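PDB 4ZCF: restriction endonuclease EcoP15I, restriction subunit from Escherichia coli, which cleaves DNA as the restriction subunit of a type III restriction-modification enzyme, acting with the Mod subunit downstream of one of two inversely oriented 5'-CAGCAG-3' sites. Local coordinates for residues Thr91-Ile95 / Thr123-Leu127; Asn108-Val114 / Ile181-Asn187; Lys96-Asn102 / Phe136-Arg142. All coordinates share one frame; numbering follows the deposited sequence.

Interaction 1: Thr91-Ile95 / Thr123-Leu127. With AMP (adenosine monophosphate), chain H.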
# COMPACT_ATOMS: atom_id res chain seq x y z
N THR C 91 -1.17 -28.38 14.34
CA THR C 91 -0.87 -27.32 13.38
C THR C 91 0.11 -27.86 12.35
O THR C 91 -0.19 -27.82 11.16
CB THR C 91 -0.41 -26.05 14.11
OG1 THR C 91 -1.33 -25.76 15.16
CG2 THR C 91 -0.31 -24.85 13.19
N TYR C 92 1.27 -28.39 12.80
CA TYR C 92 2.26 -29.01 11.91
C TYR C 92 1.60 -30.09 11.01
O TYR C 92 1.88 -30.13 9.81
CB TYR C 92 3.43 -29.61 12.70
CG TYR C 92 4.38 -30.39 11.82
CD1 TYR C 92 5.37 -29.75 11.09
CD2 TYR C 92 4.28 -31.78 11.70
CE1 TYR C 92 6.24 -30.46 10.25
CE2 TYR C 92 5.13 -32.49 10.87
CZ TYR C 92 6.11 -31.83 10.14
OH TYR C 92 6.93 -32.55 9.30
N THR C 93 0.74 -30.97 11.62
CA THR C 93 0.03 -32.06 10.95
C THR C 93 -0.88 -31.56 9.82
O THR C 93 -0.79 -32.07 8.71
CB THR C 93 -0.67 -32.96 11.98
OG1 THR C 93 0.32 -33.57 12.83
CG2 THR C 93 -1.52 -34.04 11.33
N TYR C 94 -1.74 -30.56 10.10
CA TYR C 94 -2.60 -30.01 9.06
C TYR C 94 -1.84 -29.30 7.95
O TYR C 94 -2.25 -29.34 6.79
CB TYR C 94 -3.83 -29.25 9.60
CG TYR C 94 -3.66 -27.87 10.19
CD1 TYR C 94 -3.22 -26.80 9.41
CD2 TYR C 94 -4.18 -27.56 11.45
CE1 TYR C 94 -3.17 -25.50 9.91
CE2 TYR C 94 -4.14 -26.27 11.96
CZ TYR C 94 -3.62 -25.24 11.19
OH TYR C 94 -3.60 -23.97 11.71
N ILE C 95 -0.70 -28.69 8.29
CA ILE C 95 0.15 -28.03 7.31
C ILE C 95 0.81 -29.09 6.44
O ILE C 95 0.77 -28.98 5.21
CB ILE C 95 1.14 -27.02 7.94
CG1 ILE C 95 0.37 -25.81 8.52
CG2 ILE C 95 2.15 -26.56 6.90
CD1 ILE C 95 1.10 -25.01 9.62
N THR C 123 -0.71 -19.07 14.24
CA THR C 123 -0.77 -19.87 12.99
C THR C 123 0.06 -19.18 11.89
O THR C 123 0.86 -19.83 11.24
CB THR C 123 -2.24 -20.15 12.58
OG1 THR C 123 -2.90 -20.86 13.63
CG2 THR C 123 -2.36 -20.93 11.29
N VAL C 124 -0.12 -17.86 11.73
CA VAL C 124 0.59 -17.05 10.74
C VAL C 124 2.10 -17.01 11.02
O VAL C 124 2.89 -17.27 10.11
CB VAL C 124 -0.08 -15.66 10.57
CG1 VAL C 124 0.77 -14.70 9.75
CG2 VAL C 124 -1.47 -15.82 9.95
N ASN C 125 2.50 -16.77 12.27
CA ASN C 125 3.89 -16.75 12.72
C ASN C 125 4.61 -18.02 12.27
O ASN C 125 5.63 -17.96 11.59
CB ASN C 125 3.94 -16.61 14.26
CG ASN C 125 5.25 -16.16 14.83
OD1 ASN C 125 5.45 -14.98 15.12
ND2 ASN C 125 6.17 -17.10 15.03
N PHE C 126 4.02 -19.18 12.60
CA PHE C 126 4.52 -20.51 12.25
C PHE C 126 4.64 -20.69 10.73
O PHE C 126 5.68 -21.14 10.27
CB PHE C 126 3.61 -21.58 12.86
CG PHE C 126 4.12 -23.01 12.81
CD1 PHE C 126 5.47 -23.29 13.05
CD2 PHE C 126 3.25 -24.07 12.61
CE1 PHE C 126 5.94 -24.60 13.02
CE2 PHE C 126 3.72 -25.39 12.60
CZ PHE C 126 5.06 -25.64 12.79
N LEU C 127 3.60 -20.30 9.98
CA LEU C 127 3.52 -20.38 8.51
C LEU C 127 4.57 -19.56 7.80
O LEU C 127 5.06 -19.99 6.76
CB LEU C 127 2.14 -19.96 8.01
CG LEU C 127 1.04 -21.02 8.08
CD1 LEU C 127 -0.33 -20.38 8.04
CD2 LEU C 127 1.18 -22.04 6.96
P AMP H . -2.98 -23.67 17.24
O1P AMP H . -4.20 -23.27 17.99
O2P AMP H . -3.10 -25.15 17.15
O3P AMP H . -3.24 -23.21 15.85
O5' AMP H . -1.62 -23.11 17.85
C5' AMP H . -0.58 -23.99 18.22
C4' AMP H . 0.77 -23.40 17.98
O4' AMP H . 1.82 -24.34 18.36
C3' AMP H . 0.97 -23.13 16.53
O3' AMP H . 0.58 -21.78 16.25
C2' AMP H . 2.40 -23.38 16.26
O2' AMP H . 3.17 -22.18 16.39
C1' AMP H . 2.84 -24.34 17.32
N9 AMP H . 3.12 -25.64 16.86
C8 AMP H . 2.19 -26.45 16.39
N7 AMP H . 2.76 -27.64 16.05
C5 AMP H . 4.18 -27.53 16.41
C6 AMP H . 5.35 -28.34 16.37
N6 AMP H . 5.30 -29.66 15.86
N1 AMP H . 6.52 -27.82 16.82
C2 AMP H . 6.61 -26.58 17.29
N3 AMP H . 5.56 -25.77 17.36
C4 AMP H . 4.33 -26.17 16.95
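F126 makes the largest single contribution to the contact between the helix that follows the P-loop and helix 117-128. With CG anti to the backbone N (chi1 -169°), its ring spans the gap to helix 90-105. T91 CG2 touches the ring edge at CD2 (3.7 Å), the backbone N and CA of Y92 lie along the same rim near CE2, and I95 CD1 reaches CD2 at 3.8 Å. The same I95 methyl meets L127 CD2 at 4.0 Å, so it bridges the neighbouring residues F126 and L127.

The second contact pairs the Y94 hydroxyl with the T123 methyl, OH to CG2 being 3.3 Å; the two side chains meet nearly at right angles. That hydroxyl is hydrogen-bonded to D226, and T123 OG1 to the I119 carbonyl.

AMP covers one face of the F126 ring, with ribose C2' and the base atom C4 above it. At the phosphate, T91 OG1 lies 2.7 Å from O2P, while T123 OG1 approaches O3P at 3.3 Å.

F126 thus touches the nucleotide with a face and meets T91 and Y92 with its edge, so ribose and base rest on an apolar surface while threonine hydroxyls line the phosphate end.

Interaction 2: Asn108-Val114 / Ile181-Asn187. With nucleotides of chain E.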
# COMPACT_ATOMS: atom_id res chain seq x y z
N ASN C 108 -3.87 -26.41 -4.79
CA ASN C 108 -2.94 -25.33 -4.46
C ASN C 108 -3.55 -24.13 -3.71
O ASN C 108 -2.85 -23.15 -3.44
CB ASN C 108 -2.16 -24.89 -5.72
CG ASN C 108 -3.00 -24.19 -6.76
OD1 ASN C 108 -4.04 -24.69 -7.20
ND2 ASN C 108 -2.52 -23.04 -7.22
N LYS C 109 -4.85 -24.21 -3.40
CA LYS C 109 -5.59 -23.16 -2.72
C LYS C 109 -6.41 -23.71 -1.56
O LYS C 109 -7.27 -24.57 -1.75
CB LYS C 109 -6.41 -22.32 -3.71
CG LYS C 109 -5.52 -21.31 -4.44
CD LYS C 109 -6.27 -20.30 -5.25
CE LYS C 109 -5.29 -19.60 -6.15
NZ LYS C 109 -5.97 -18.58 -7.02
N PHE C 110 -6.06 -23.26 -0.34
CA PHE C 110 -6.65 -23.72 0.92
C PHE C 110 -7.04 -22.54 1.81
O PHE C 110 -6.32 -21.54 1.85
CB PHE C 110 -5.64 -24.61 1.68
CG PHE C 110 -5.01 -25.75 0.90
CD1 PHE C 110 -3.89 -25.53 0.10
CD2 PHE C 110 -5.49 -27.04 1.01
CE1 PHE C 110 -3.31 -26.57 -0.64
CE2 PHE C 110 -4.90 -28.09 0.28
CZ PHE C 110 -3.82 -27.85 -0.54
N ILE C 111 -8.15 -22.68 2.54
CA ILE C 111 -8.60 -21.68 3.51
C ILE C 111 -8.41 -22.29 4.92
O ILE C 111 -8.97 -23.36 5.20
CB ILE C 111 -10.05 -21.14 3.25
CG1 ILE C 111 -10.23 -20.65 1.79
CG2 ILE C 111 -10.38 -20.01 4.25
CD1 ILE C 111 -11.70 -20.20 1.34
N ILE C 112 -7.58 -21.63 5.78
CA ILE C 112 -7.36 -22.05 7.17
C ILE C 112 -8.30 -21.19 8.00
O ILE C 112 -8.07 -19.97 8.11
CB ILE C 112 -5.90 -21.89 7.68
CG1 ILE C 112 -4.92 -22.79 6.92
CG2 ILE C 112 -5.81 -22.17 9.20
CD1 ILE C 112 -3.46 -22.41 7.15
N ILE C 113 -9.35 -21.80 8.58
CA ILE C 113 -10.29 -21.06 9.40
C ILE C 113 -9.97 -21.21 10.90
O ILE C 113 -9.88 -22.33 11.43
CB ILE C 113 -11.76 -21.24 8.97
CG1 ILE C 113 -11.88 -21.02 7.44
CG2 ILE C 113 -12.69 -20.26 9.75
CD1 ILE C 113 -13.24 -21.17 6.79
N VAL C 114 -9.70 -20.07 11.56
CA VAL C 114 -9.30 -20.01 12.97
C VAL C 114 -10.36 -19.28 13.80
O VAL C 114 -11.10 -18.49 13.22
CB VAL C 114 -7.82 -19.51 13.19
CG1 VAL C 114 -6.80 -20.45 12.55
CG2 VAL C 114 -7.62 -18.07 12.73
N ILE C 181 1.98 -23.03 -3.17
CA ILE C 181 0.73 -23.40 -2.53
C ILE C 181 0.23 -22.07 -1.94
O ILE C 181 1.02 -21.33 -1.34
CB ILE C 181 0.93 -24.50 -1.44
CG1 ILE C 181 1.27 -25.85 -2.08
CG2 ILE C 181 -0.30 -24.63 -0.55
CD1 ILE C 181 2.15 -26.71 -1.24
N HIS C 182 -1.05 -21.73 -2.16
CA HIS C 182 -1.65 -20.47 -1.70
C HIS C 182 -2.58 -20.72 -0.51
O HIS C 182 -3.51 -21.52 -0.61
CB HIS C 182 -2.38 -19.76 -2.86
CG HIS C 182 -1.52 -19.55 -4.08
ND1 HIS C 182 -0.56 -18.56 -4.13
CD2 HIS C 182 -1.49 -20.23 -5.25
CE1 HIS C 182 0.03 -18.67 -5.31
NE2 HIS C 182 -0.51 -19.66 -6.03
N VAL C 183 -2.33 -20.05 0.61
CA VAL C 183 -3.15 -20.25 1.81
C VAL C 183 -3.78 -19.00 2.47
O VAL C 183 -3.07 -18.05 2.83
CB VAL C 183 -2.50 -21.26 2.81
CG1 VAL C 183 -1.22 -20.72 3.42
CG2 VAL C 183 -3.48 -21.68 3.88
N LEU C 184 -5.11 -19.01 2.61
CA LEU C 184 -5.88 -17.95 3.24
C LEU C 184 -6.13 -18.22 4.72
O LEU C 184 -6.89 -19.12 5.07
CB LEU C 184 -7.21 -17.70 2.52
CG LEU C 184 -7.94 -16.41 2.94
CD1 LEU C 184 -7.33 -15.19 2.29
CD2 LEU C 184 -9.40 -16.48 2.59
N VAL C 185 -5.50 -17.43 5.59
CA VAL C 185 -5.72 -17.53 7.03
C VAL C 185 -6.77 -16.44 7.42
O VAL C 185 -6.57 -15.26 7.13
CB VAL C 185 -4.42 -17.42 7.86
CG1 VAL C 185 -4.65 -17.81 9.31
CG2 VAL C 185 -3.31 -18.28 7.23
N ILE C 186 -7.90 -16.88 8.01
CA ILE C 186 -9.05 -16.04 8.41
C ILE C 186 -9.63 -16.50 9.76
O ILE C 186 -9.71 -17.71 10.02
CB ILE C 186 -10.14 -16.03 7.28
CG1 ILE C 186 -11.25 -14.99 7.54
CG2 ILE C 186 -10.73 -17.44 7.03
CD1 ILE C 186 -12.07 -14.57 6.32
N ASN C 187 -10.02 -15.54 10.61
CA ASN C 187 -10.63 -15.79 11.92
C ASN C 187 -12.16 -15.73 11.82
O ASN C 187 -12.67 -15.44 10.74
CB ASN C 187 -10.06 -14.87 13.00
CG ASN C 187 -10.30 -13.40 12.77
OD1 ASN C 187 -9.92 -12.84 11.73
ND2 ASN C 187 -10.93 -12.75 13.75
P DT E 6 -11.50 -8.86 14.10
OP1 DT E 6 -11.03 -9.76 13.03
OP2 DT E 6 -10.59 -7.79 14.56
O5' DT E 6 -12.81 -8.11 13.62
C5' DT E 6 -14.06 -8.69 13.31
C4' DT E 6 -15.06 -7.61 12.94
O4' DT E 6 -15.66 -7.01 14.11
C3' DT E 6 -14.49 -6.45 12.12
O3' DT E 6 -15.25 -6.32 10.95
C2' DT E 6 -14.51 -5.24 13.05
C1' DT E 6 -15.63 -5.60 14.02
N1 DT E 6 -15.54 -5.04 15.41
C2 DT E 6 -16.68 -4.52 15.98
O2 DT E 6 -17.73 -4.44 15.38
N3 DT E 6 -16.53 -4.07 17.27
C4 DT E 6 -15.38 -4.08 18.05
O4 DT E 6 -15.39 -3.62 19.21
C5 DT E 6 -14.23 -4.67 17.43
C7 DT E 6 -12.94 -4.76 18.19
C6 DT E 6 -14.37 -5.12 16.16
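I112 and V183 meet through torsions that aim their outer carbons at one another: I112 sets CG1 beside its backbone N (chi1 -63°) and extends its chain to CD1, while V183 turns CG2 anti to its own N, and the two methyls touch at 3.4 Å. I112 CD1 also lies alongside V185 CG2. F110 covers the start of this face, CE1 against I181 CG2 at 3.6 Å.

The strands run parallel in register, K109 opposite H182 through I113 opposite I186. F110 and I112 each use N and O toward strand 180-186, from F110 N to H182 O (3.1 Å) through I112 N to L184 O (2.7 Å). Backbone bonds from H182 N to N108 O and from V114 N to I186 O (2.8 Å) complete the set. I111 and I113 bond instead to strand 222-226, making 109-113 an interior strand of the RecA-like sheet.

On the other face I186 CG2 touches both I111 CG2 and I113 CG1, at 3.8 Å from each. At the start of the strands, on the same face, both ring nitrogens of H182 are satisfied, by Y147 and the S174 carbonyl.

N187, at the N-cap position of the helix that follows, donates through ND2 to OP1 of DT6 of chain E (3.1 Å, 162°). K120 NZ bonds N187 OD1, consistent with an amide oriented with its NH2 toward the phosphate; the bond to DNA does not itself depend on the base.

Interaction 3: Lys96-Asn102 / Phe136-Arg142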
# COMPACT_ATOMS: atom_id res chain seq x y z
N LYS C 96 1.37 -30.15 7.06
CA LYS C 96 1.98 -31.25 6.32
C LYS C 96 0.97 -31.94 5.39
O LYS C 96 1.33 -32.30 4.28
CB LYS C 96 2.69 -32.26 7.23
CG LYS C 96 3.70 -33.10 6.46
CD LYS C 96 4.49 -34.07 7.34
CE LYS C 96 4.85 -35.32 6.58
NZ LYS C 96 5.55 -35.04 5.29
N THR C 97 -0.30 -32.03 5.82
CA THR C 97 -1.38 -32.60 5.01
C THR C 97 -1.66 -31.71 3.77
O THR C 97 -1.86 -32.24 2.68
CB THR C 97 -2.62 -32.87 5.85
OG1 THR C 97 -2.25 -33.45 7.10
CG2 THR C 97 -3.60 -33.79 5.17
N ILE C 98 -1.64 -30.36 3.93
CA ILE C 98 -1.82 -29.38 2.86
C ILE C 98 -0.79 -29.62 1.73
O ILE C 98 -1.14 -29.55 0.54
CB ILE C 98 -1.74 -27.95 3.45
CG1 ILE C 98 -3.11 -27.50 3.95
CG2 ILE C 98 -1.12 -26.92 2.48
CD1 ILE C 98 -3.06 -26.45 5.03
N PHE C 99 0.46 -29.94 2.13
CA PHE C 99 1.58 -30.25 1.23
C PHE C 99 1.39 -31.59 0.58
O PHE C 99 1.74 -31.72 -0.59
CB PHE C 99 2.92 -30.22 1.97
CG PHE C 99 3.45 -28.82 2.16
CD1 PHE C 99 4.23 -28.22 1.18
CD2 PHE C 99 3.17 -28.10 3.31
CE1 PHE C 99 4.72 -26.92 1.35
CE2 PHE C 99 3.65 -26.80 3.48
CZ PHE C 99 4.42 -26.22 2.50
N ASP C 100 0.79 -32.56 1.31
CA ASP C 100 0.49 -33.90 0.78
C ASP C 100 -0.69 -33.90 -0.21
O ASP C 100 -0.60 -34.55 -1.26
CB ASP C 100 0.37 -34.96 1.88
CG ASP C 100 1.70 -35.61 2.25
OD1 ASP C 100 2.70 -35.37 1.54
OD2 ASP C 100 1.72 -36.40 3.20
N LEU C 101 -1.75 -33.11 0.06
CA LEU C 101 -2.88 -32.98 -0.87
C LEU C 101 -2.42 -32.23 -2.14
O LEU C 101 -2.93 -32.48 -3.23
CB LEU C 101 -4.09 -32.28 -0.22
CG LEU C 101 -4.83 -33.10 0.85
CD1 LEU C 101 -5.56 -32.18 1.81
CD2 LEU C 101 -5.78 -34.13 0.20
N ASN C 102 -1.39 -31.38 -1.98
CA ASN C 102 -0.78 -30.69 -3.09
C ASN C 102 0.10 -31.65 -3.91
O ASN C 102 0.02 -31.65 -5.14
CB ASN C 102 0.03 -29.50 -2.62
CG ASN C 102 0.70 -28.80 -3.76
OD1 ASN C 102 1.91 -28.96 -3.99
ND2 ASN C 102 -0.07 -28.07 -4.56
N PHE C 136 9.79 -27.49 4.68
CA PHE C 136 8.91 -27.86 3.58
C PHE C 136 9.42 -27.69 2.15
O PHE C 136 8.89 -28.34 1.25
CB PHE C 136 7.51 -27.28 3.76
CG PHE C 136 6.70 -27.95 4.85
CD1 PHE C 136 6.30 -29.28 4.72
CD2 PHE C 136 6.28 -27.24 5.97
CE1 PHE C 136 5.53 -29.90 5.71
CE2 PHE C 136 5.50 -27.85 6.95
CZ PHE C 136 5.12 -29.18 6.81
N ARG C 137 10.46 -26.85 1.94
CA ARG C 137 11.09 -26.65 0.62
C ARG C 137 12.02 -27.84 0.34
O ARG C 137 12.14 -28.28 -0.80
CB ARG C 137 11.89 -25.33 0.60
CG ARG C 137 12.57 -24.96 -0.73
CD ARG C 137 13.03 -23.51 -0.80
NE ARG C 137 13.79 -23.11 0.38
CZ ARG C 137 13.43 -22.16 1.23
NH1 ARG C 137 12.31 -21.46 1.02
NH2 ARG C 137 14.18 -21.88 2.28
N ASP C 138 12.66 -28.37 1.40
CA ASP C 138 13.52 -29.53 1.27
C ASP C 138 12.69 -30.77 0.91
O ASP C 138 12.99 -31.44 -0.09
CB ASP C 138 14.29 -29.77 2.58
CG ASP C 138 15.48 -28.85 2.83
OD1 ASP C 138 16.06 -28.35 1.83
OD2 ASP C 138 15.84 -28.66 4.02
N ASP C 139 11.65 -31.04 1.69
CA ASP C 139 10.81 -32.21 1.55
C ASP C 139 9.87 -32.22 0.35
O ASP C 139 9.55 -33.30 -0.12
CB ASP C 139 10.04 -32.47 2.86
CG ASP C 139 10.87 -32.90 4.07
OD1 ASP C 139 12.04 -33.33 3.87
OD2 ASP C 139 10.33 -32.87 5.20
N TYR C 140 9.43 -31.04 -0.14
CA TYR C 140 8.45 -30.95 -1.25
C TYR C 140 8.82 -30.11 -2.46
O TYR C 140 8.13 -30.23 -3.48
CB TYR C 140 7.09 -30.47 -0.72
CG TYR C 140 6.43 -31.42 0.26
CD1 TYR C 140 6.69 -31.35 1.62
CD2 TYR C 140 5.57 -32.42 -0.19
CE1 TYR C 140 6.13 -32.25 2.52
CE2 TYR C 140 4.95 -33.29 0.71
CZ TYR C 140 5.24 -33.21 2.06
OH TYR C 140 4.65 -34.07 2.95
N LYS C 141 9.87 -29.26 -2.37
CA LYS C 141 10.27 -28.30 -3.41
C LYS C 141 9.07 -27.38 -3.71
O LYS C 141 8.72 -27.13 -4.87
CB LYS C 141 10.79 -29.02 -4.65
N ARG C 142 8.40 -26.94 -2.63
CA ARG C 142 7.22 -26.08 -2.63
C ARG C 142 7.41 -24.87 -1.71
O ARG C 142 8.13 -24.94 -0.72
CB ARG C 142 5.95 -26.85 -2.20
CG ARG C 142 5.49 -27.92 -3.17
CD ARG C 142 5.01 -27.36 -4.49
NE ARG C 142 4.38 -28.40 -5.32
CZ ARG C 142 5.02 -29.16 -6.20
NH1 ARG C 142 6.33 -29.03 -6.37
NH2 ARG C 142 4.35 -30.06 -6.91
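F99 joins F136 and Y140 in an aromatic cluster that fills the interface between helices 90-105 and 130-140 of the RecA-like N-terminal helicase domain, their local axes inclined by 32°. From its base outward, F99 first sets CB over the centre of the Y140 ring, 3.7 Å from the centroid, in a CH-pi contact. CG stands against F136 CD1, and CD1 lies near Y140 CG. Along the other side of the ring, CD2 and CE2 overlap F136: the two phenyl rings form an offset stack with centroids 4.2 Å apart and planes only 5° from parallel. At the far end CZ meets F136 CB at 3.5 Å, and CE1 has R142 CB near its edge. The F99 and Y140 rings themselves are inclined at 36°.

A chain of two hydrogen bonds borders the cluster. K96 crosses the F136 ring edge with CG, then bends at its last two torsions and delivers NZ to Y140 OH (2.7 Å). The hydroxyl in turn donates to D100 OD1 (2.7 Å), approaching from above the carboxylate plane, so the tyrosine oxygen links a lysine to an aspartate and its proton is directed.

N102 bonds the I107 carbonyl through ND2. R142, beyond the end of helix 130-140, gives NE to N102 OD1 at 2.9 Å, the donor lying in the carbonyl plane.

In the fold
Interactions 1 and 3 share helix 90-105, interaction 1 using its first turns and interaction 3 its later ones; interaction 2 is a strand pair of the sheet against which that helix packs. The centres of 91-95/123-127 and 108-114/181-187 lie about 11 Å apart. L127 CD1 packs on V185 CG2 at 3.7 Å, I95 CG2 on F136 CE2 at 3.6 Å, and I181 CD1 on F99 CD1 at 3.5 Å, so one hydrophobic layer runs from pocket to cluster. Only interaction 1 touches AMP; the side chain of V114 remains about 6 Å from AMP, and that of F136 about 9 Å from AMP, between nearest atoms. DNA is reached instead from interaction 2, through N187.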